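Local structure of peptidyl-tRNA hydrolase (Sulfolobus solfataricus, 1XTY) at residues I2-V7 and V28-S33; I68-K73 and G115-L120. The protein hydrolyses the ester bond of peptidyl-tRNAs, probably those that drop off the ribosome during protein synthesis, releasing an N-acyl amino acid and tRNA. One frame throughout, in Å; residues are numbered along the deposited sequence.

Contact 1 (I2-V7 and V28-S33); sequences IKMVIV and VTLVVS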
loop_
_atom_site.group_PDB
_atom_site.type_symbol
_atom_site.label_atom_id
_atom_site.label_comp_id
_atom_site.label_asym_id
_atom_site.label_seq_id
_atom_site.Cartn_x
_atom_site.Cartn_y
_atom_site.Cartn_z
ATOM N N ILE A 2 -5.906 -7.989 14.666
ATOM C CA ILE A 2 -5.927 -6.587 14.284
ATOM C C ILE A 2 -5.834 -6.557 12.765
ATOM O O ILE A 2 -5.017 -7.265 12.179
ATOM C CB ILE A 2 -4.718 -5.833 14.879
ATOM C CG1 ILE A 2 -4.749 -5.933 16.406
ATOM C CG2 ILE A 2 -4.723 -4.377 14.431
ATOM C CD1 ILE A 2 -6.016 -5.383 17.032
ATOM N N LYS A 3 -6.678 -5.754 12.122
ATOM C CA LYS A 3 -6.660 -5.658 10.670
ATOM C C LYS A 3 -6.871 -4.251 10.135
ATOM O O LYS A 3 -7.400 -3.379 10.820
ATOM C CB LYS A 3 -7.725 -6.570 10.060
ATOM C CG LYS A 3 -7.443 -8.050 10.244
ATOM C CD LYS A 3 -8.506 -8.897 9.588
ATOM C CE LYS A 3 -8.239 -10.376 9.821
ATOM N NZ LYS A 3 -9.324 -11.215 9.240
ATOM N N MET A 4 -6.437 -4.044 8.897
ATOM C CA MET A 4 -6.611 -2.765 8.230
ATOM C C MET A 4 -7.587 -3.028 7.097
ATOM O O MET A 4 -7.471 -4.027 6.389
ATOM C CB MET A 4 -5.289 -2.253 7.643
ATOM C CG MET A 4 -5.462 -0.977 6.820
ATOM S SD MET A 4 -3.948 -0.397 6.007
ATOM C CE MET A 4 -3.126 0.378 7.374
ATOM N N VAL A 5 -8.561 -2.145 6.937
ATOM C CA VAL A 5 -9.535 -2.293 5.875
ATOM C C VAL A 5 -9.463 -1.084 4.958
ATOM O O VAL A 5 -9.376 0.053 5.425
ATOM C CB VAL A 5 -10.972 -2.399 6.436
ATOM C CG1 VAL A 5 -11.965 -2.567 5.293
ATOM C CG2 VAL A 5 -11.067 -3.572 7.399
ATOM N N ILE A 6 -9.473 -1.335 3.655
ATOM C CA ILE A 6 -9.448 -0.256 2.679
ATOM C C ILE A 6 -10.693 -0.397 1.810
ATOM O O ILE A 6 -10.929 -1.443 1.203
ATOM C CB ILE A 6 -8.189 -0.299 1.780
ATOM C CG1 ILE A 6 -6.926 -0.115 2.626
ATOM C CG2 ILE A 6 -8.258 0.815 0.738
ATOM C CD1 ILE A 6 -6.408 -1.385 3.252
ATOM N N VAL A 7 -11.496 0.660 1.779
ATOM C CA VAL A 7 -12.728 0.683 1.001
ATOM C C VAL A 7 -12.496 1.418 -0.313
ATOM O O VAL A 7 -12.191 2.610 -0.319
ATOM C CB VAL A 7 -13.851 1.395 1.786
ATOM C CG1 VAL A 7 -15.169 1.299 1.017
ATOM C CG2 VAL A 7 -13.988 0.777 3.172
ATOM N N VAL A 28 -0.221 3.597 3.459
ATOM C CA VAL A 28 0.939 4.358 3.919
ATOM C C VAL A 28 0.521 5.591 4.718
ATOM O O VAL A 28 1.104 5.892 5.761
ATOM C CB VAL A 28 1.833 4.783 2.735
ATOM C CG1 VAL A 28 2.940 5.717 3.213
ATOM C CG2 VAL A 28 2.443 3.544 2.086
ATOM N N THR A 29 -0.488 6.302 4.231
ATOM C CA THR A 29 -0.967 7.484 4.933
ATOM C C THR A 29 -1.445 7.115 6.341
ATOM O O THR A 29 -1.181 7.839 7.296
ATOM C CB THR A 29 -2.093 8.174 4.135
ATOM O OG1 THR A 29 -1.542 8.708 2.921
ATOM C CG2 THR A 29 -2.710 9.319 4.937
ATOM N N LEU A 30 -2.140 5.990 6.473
ATOM C CA LEU A 30 -2.613 5.547 7.783
ATOM C C LEU A 30 -1.438 5.285 8.723
ATOM O O LEU A 30 -1.373 5.832 9.823
ATOM C CB LEU A 30 -3.437 4.261 7.656
ATOM C CG LEU A 30 -4.908 4.377 7.268
ATOM C CD1 LEU A 30 -5.477 2.976 7.042
ATOM C CD2 LEU A 30 -5.678 5.094 8.369
ATOM N N VAL A 31 -0.505 4.445 8.277
ATOM C CA VAL A 31 0.660 4.094 9.077
ATOM C C VAL A 31 1.468 5.323 9.510
ATOM O O VAL A 31 1.824 5.456 10.686
ATOM C CB VAL A 31 1.556 3.089 8.305
ATOM C CG1 VAL A 31 2.880 2.884 9.017
ATOM C CG2 VAL A 31 0.826 1.751 8.185
ATOM N N VAL A 32 1.747 6.227 8.575
ATOM C CA VAL A 32 2.507 7.424 8.915
ATOM C C VAL A 32 1.741 8.347 9.872
ATOM O O VAL A 32 2.333 8.937 10.783
ATOM C CB VAL A 32 2.918 8.196 7.639
ATOM C CG1 VAL A 32 3.573 9.526 8.009
ATOM C CG2 VAL A 32 3.895 7.345 6.829
ATOM N N SER A 33 0.429 8.458 9.687
ATOM C CA SER A 33 -0.376 9.314 10.560
ATOM C C SER A 33 -0.382 8.772 11.996
ATOM O O SER A 33 -0.407 9.537 12.963
ATOM C CB SER A 33 -1.813 9.414 10.041
ATOM O OG SER A 33 -2.503 8.187 10.206
#
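Met4 of the strand and Leu30 of the helix meet tip to tip. The methyl CE of Met4 lies 3.5 Å from CD1 of Leu30, and this is the tightest point of the contact. The sulfur follows behind the methyl, with Met4 SD 3.8 Å from Leu30 CD1. CE also approaches the root of the leucine side chain, 3.9 Å from Leu30 CB. The methionine leaves the strand extended, with CG anti to the backbone N (chi1 174°), and bends only at chi3 (-79°). That bend sets the terminal methyl against the leucine. No hydrogen bond crosses between 2-7 and 28-33, so the meeting is wholly apolar.

Val31 marks the looser side. Its CG2 stands 4.3 Å from Met4 CE, a light touch. Trp49 of helix 40-51 packs on both Met4 and Val31. Ser82 of strand 81-85 touches Leu30. Farther round the helix, Ser33 is partly exposed and turns its hydroxyl back to the helix backbone: Ser33 OG donates to Leu30 O at 2.6 Å. OG1 of Thr29, also partly exposed, bonds both to His25 O of its own helix and to Gln54 NE2 of the second subunit. Val31 packs on Val32 of that subunit. The helix therefore has the sheet on one side and the dimer partner within reach.

The backbone of 2-7 is bonded to strands 56-61 and 97-106, which makes it an inner strand. Val5 points away from the helix and packs on helix 107-114. Helices thus cover both faces of a mixed sheet, the layered alpha/beta arrangement of the PTH2 fold.

Contact 2 (I68-K73 and G115-L120); sequences ISRAKK and GDLKLL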
loop_
_atom_site.group_PDB
_atom_site.type_symbol
_atom_site.label_atom_id
_atom_site.label_comp_id
_atom_site.label_asym_id
_atom_site.label_seq_id
_atom_site.Cartn_x
_atom_site.Cartn_y
_atom_site.Cartn_z
ATOM N N ILE A 68 -18.202 8.325 2.664
ATOM C CA ILE A 68 -18.316 9.391 3.656
ATOM C C ILE A 68 -19.015 8.844 4.897
ATOM O O ILE A 68 -18.648 9.156 6.031
ATOM C CB ILE A 68 -19.137 10.585 3.103
ATOM C CG1 ILE A 68 -18.471 11.142 1.842
ATOM C CG2 ILE A 68 -19.279 11.664 4.177
ATOM C CD1 ILE A 68 -17.074 11.692 2.059
ATOM N N SER A 69 -20.035 8.026 4.670
ATOM C CA SER A 69 -20.786 7.430 5.761
ATOM C C SER A 69 -19.867 6.632 6.678
ATOM O O SER A 69 -19.944 6.742 7.899
ATOM C CB SER A 69 -21.877 6.512 5.207
ATOM O OG SER A 69 -22.501 5.787 6.250
ATOM N N ARG A 70 -18.985 5.836 6.083
ATOM C CA ARG A 70 -18.077 5.014 6.863
ATOM C C ARG A 70 -16.920 5.786 7.485
ATOM O O ARG A 70 -16.409 5.401 8.534
ATOM C CB ARG A 70 -17.591 3.847 6.008
ATOM C CG ARG A 70 -18.751 2.921 5.658
ATOM C CD ARG A 70 -18.353 1.710 4.849
ATOM N NE ARG A 70 -19.503 0.831 4.633
ATOM C CZ ARG A 70 -20.609 1.189 3.984
ATOM N NH1 ARG A 70 -20.724 2.409 3.477
ATOM N NH2 ARG A 70 -21.607 0.326 3.850
ATOM N N ALA A 71 -16.516 6.885 6.856
ATOM C CA ALA A 71 -15.445 7.699 7.417
ATOM C C ALA A 71 -15.980 8.367 8.687
ATOM O O ALA A 71 -15.271 8.500 9.679
ATOM C CB ALA A 71 -14.993 8.762 6.406
ATOM N N LYS A 72 -17.244 8.774 8.657
ATOM C CA LYS A 72 -17.854 9.419 9.814
ATOM C C LYS A 72 -17.945 8.413 10.966
ATOM O O LYS A 72 -17.726 8.751 12.126
ATOM C CB LYS A 72 -19.244 9.935 9.437
ATOM C CG LYS A 72 -19.920 10.816 10.483
ATOM C CD LYS A 72 -20.567 10.007 11.585
ATOM C CE LYS A 72 -21.403 10.894 12.494
ATOM N NZ LYS A 72 -20.610 12.027 13.049
ATOM N N LYS A 73 -18.252 7.168 10.627
ATOM C CA LYS A 73 -18.361 6.111 11.621
ATOM C C LYS A 73 -16.996 5.910 12.279
ATOM O O LYS A 73 -16.881 5.873 13.501
ATOM C CB LYS A 73 -18.827 4.826 10.939
ATOM C CG LYS A 73 -19.641 3.899 11.820
ATOM C CD LYS A 73 -20.724 3.221 10.988
ATOM C CE LYS A 73 -21.584 2.291 11.827
ATOM N NZ LYS A 73 -22.742 1.771 11.038
ATOM N N GLY A 115 -18.370 -4.487 7.981
ATOM C CA GLY A 115 -18.701 -5.901 7.940
ATOM C C GLY A 115 -19.720 -6.315 6.888
ATOM O O GLY A 115 -19.940 -7.509 6.677
ATOM N N ASP A 116 -20.326 -5.344 6.212
ATOM C CA ASP A 116 -21.346 -5.627 5.202
ATOM C C ASP A 116 -20.898 -5.388 3.763
ATOM O O ASP A 116 -21.724 -5.377 2.850
ATOM C CB ASP A 116 -22.584 -4.766 5.477
ATOM C CG ASP A 116 -22.281 -3.272 5.424
ATOM O OD1 ASP A 116 -21.277 -2.852 6.037
ATOM O OD2 ASP A 116 -23.042 -2.516 4.775
ATOM N N LEU A 117 -19.601 -5.213 3.545
ATOM C CA LEU A 117 -19.123 -4.939 2.197
ATOM C C LEU A 117 -18.533 -6.136 1.467
ATOM O O LEU A 117 -18.009 -7.060 2.085
ATOM C CB LEU A 117 -18.099 -3.806 2.245
ATOM C CG LEU A 117 -18.585 -2.586 3.033
ATOM C CD1 LEU A 117 -17.460 -1.574 3.164
ATOM C CD2 LEU A 117 -19.793 -1.976 2.341
ATOM N N LYS A 118 -18.635 -6.104 0.141
ATOM C CA LYS A 118 -18.110 -7.163 -0.711
ATOM C C LYS A 118 -16.627 -6.922 -0.973
ATOM O O LYS A 118 -16.185 -5.779 -1.084
ATOM C CB LYS A 118 -18.845 -7.181 -2.055
ATOM C CG LYS A 118 -20.338 -7.459 -1.982
ATOM C CD LYS A 118 -20.947 -7.442 -3.379
ATOM C CE LYS A 118 -22.433 -7.761 -3.357
ATOM N NZ LYS A 118 -23.029 -7.702 -4.722
ATOM N N LEU A 119 -15.863 -8.003 -1.080
ATOM C CA LEU A 119 -14.435 -7.897 -1.351
ATOM C C LEU A 119 -14.222 -7.408 -2.779
ATOM O O LEU A 119 -15.021 -7.699 -3.668
ATOM C CB LEU A 119 -13.759 -9.256 -1.177
ATOM C CG LEU A 119 -13.806 -9.880 0.217
ATOM C CD1 LEU A 119 -13.259 -11.299 0.149
ATOM C CD2 LEU A 119 -13.002 -9.033 1.191
ATOM N N LEU A 120 -13.145 -6.660 -2.993
ATOM C CA LEU A 120 -12.831 -6.146 -4.321
ATOM C C LEU A 120 -12.298 -7.288 -5.185
ATOM O O LEU A 120 -11.947 -8.337 -4.606
ATOM C CB LEU A 120 -11.774 -5.045 -4.224
ATOM C CG LEU A 120 -11.324 -4.410 -5.541
ATOM C CD1 LEU A 120 -12.465 -3.598 -6.139
ATOM C CD2 LEU A 120 -10.114 -3.526 -5.291
#
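Arg70 reaches out from helix 64-76 and meets Asp116 and Leu117 near the end of the chain. With CG beside the backbone N (chi1 -65°) and the chain extended from CG to NE, it carries its guanidinium across to Asp116. One guanidinium nitrogen, NH2, forms a salt bridge with the carboxylate, 3.3 Å from Asp116 OD2. The hydrogen bond within it is weak, with an N-H...O angle of 138°. OD2 comes in at the edge of the guanidinium, and the two flat groups are turned only 14° apart. The stronger polar partner of the arginine is in its own helix: NH1 is bonded to the backbone O of Glu66, one turn earlier.

The contact ties helix 64-76 to the margin of the mixed beta-sheet in the alpha/beta fold of the PTH2 family. There the short, weakly bonded edge strand about 118-119 pairs antiparallel with strand 56-61. Leu117, just before it, packs on Val59 and Val61 and runs alongside Arg70, the two side chains pointing opposite ways. Its CD1 lies 3.5 Å from Arg70 NE, and its CD2 is 3.3 Å from Arg70 NH2, oblique to the guanidinium plane. Ile113 and Thr114 of helix 107-114 also touch the arginine.

Overall arrangement
Contact 1 and contact 2 have centres about 14 Å apart and share one sheet. Contact 1 is buried, about 5 Å from the centre of the chain. Contact 2 lies at the surface, about 9 Å from that centre. Both segments of contact 1 come earlier in the chain than those of contact 2. They also touch: Val7 CG2, at the end of segment 2-7, is 4.2 Å from Leu117 CD1. Strand 56-61 connects them as well, since it pairs with strand 2-9 on one side and strand 118-119 on the other. Helix 107-114 is a further common neighbour, with Thr114 touching Val5, Val7 and Arg70.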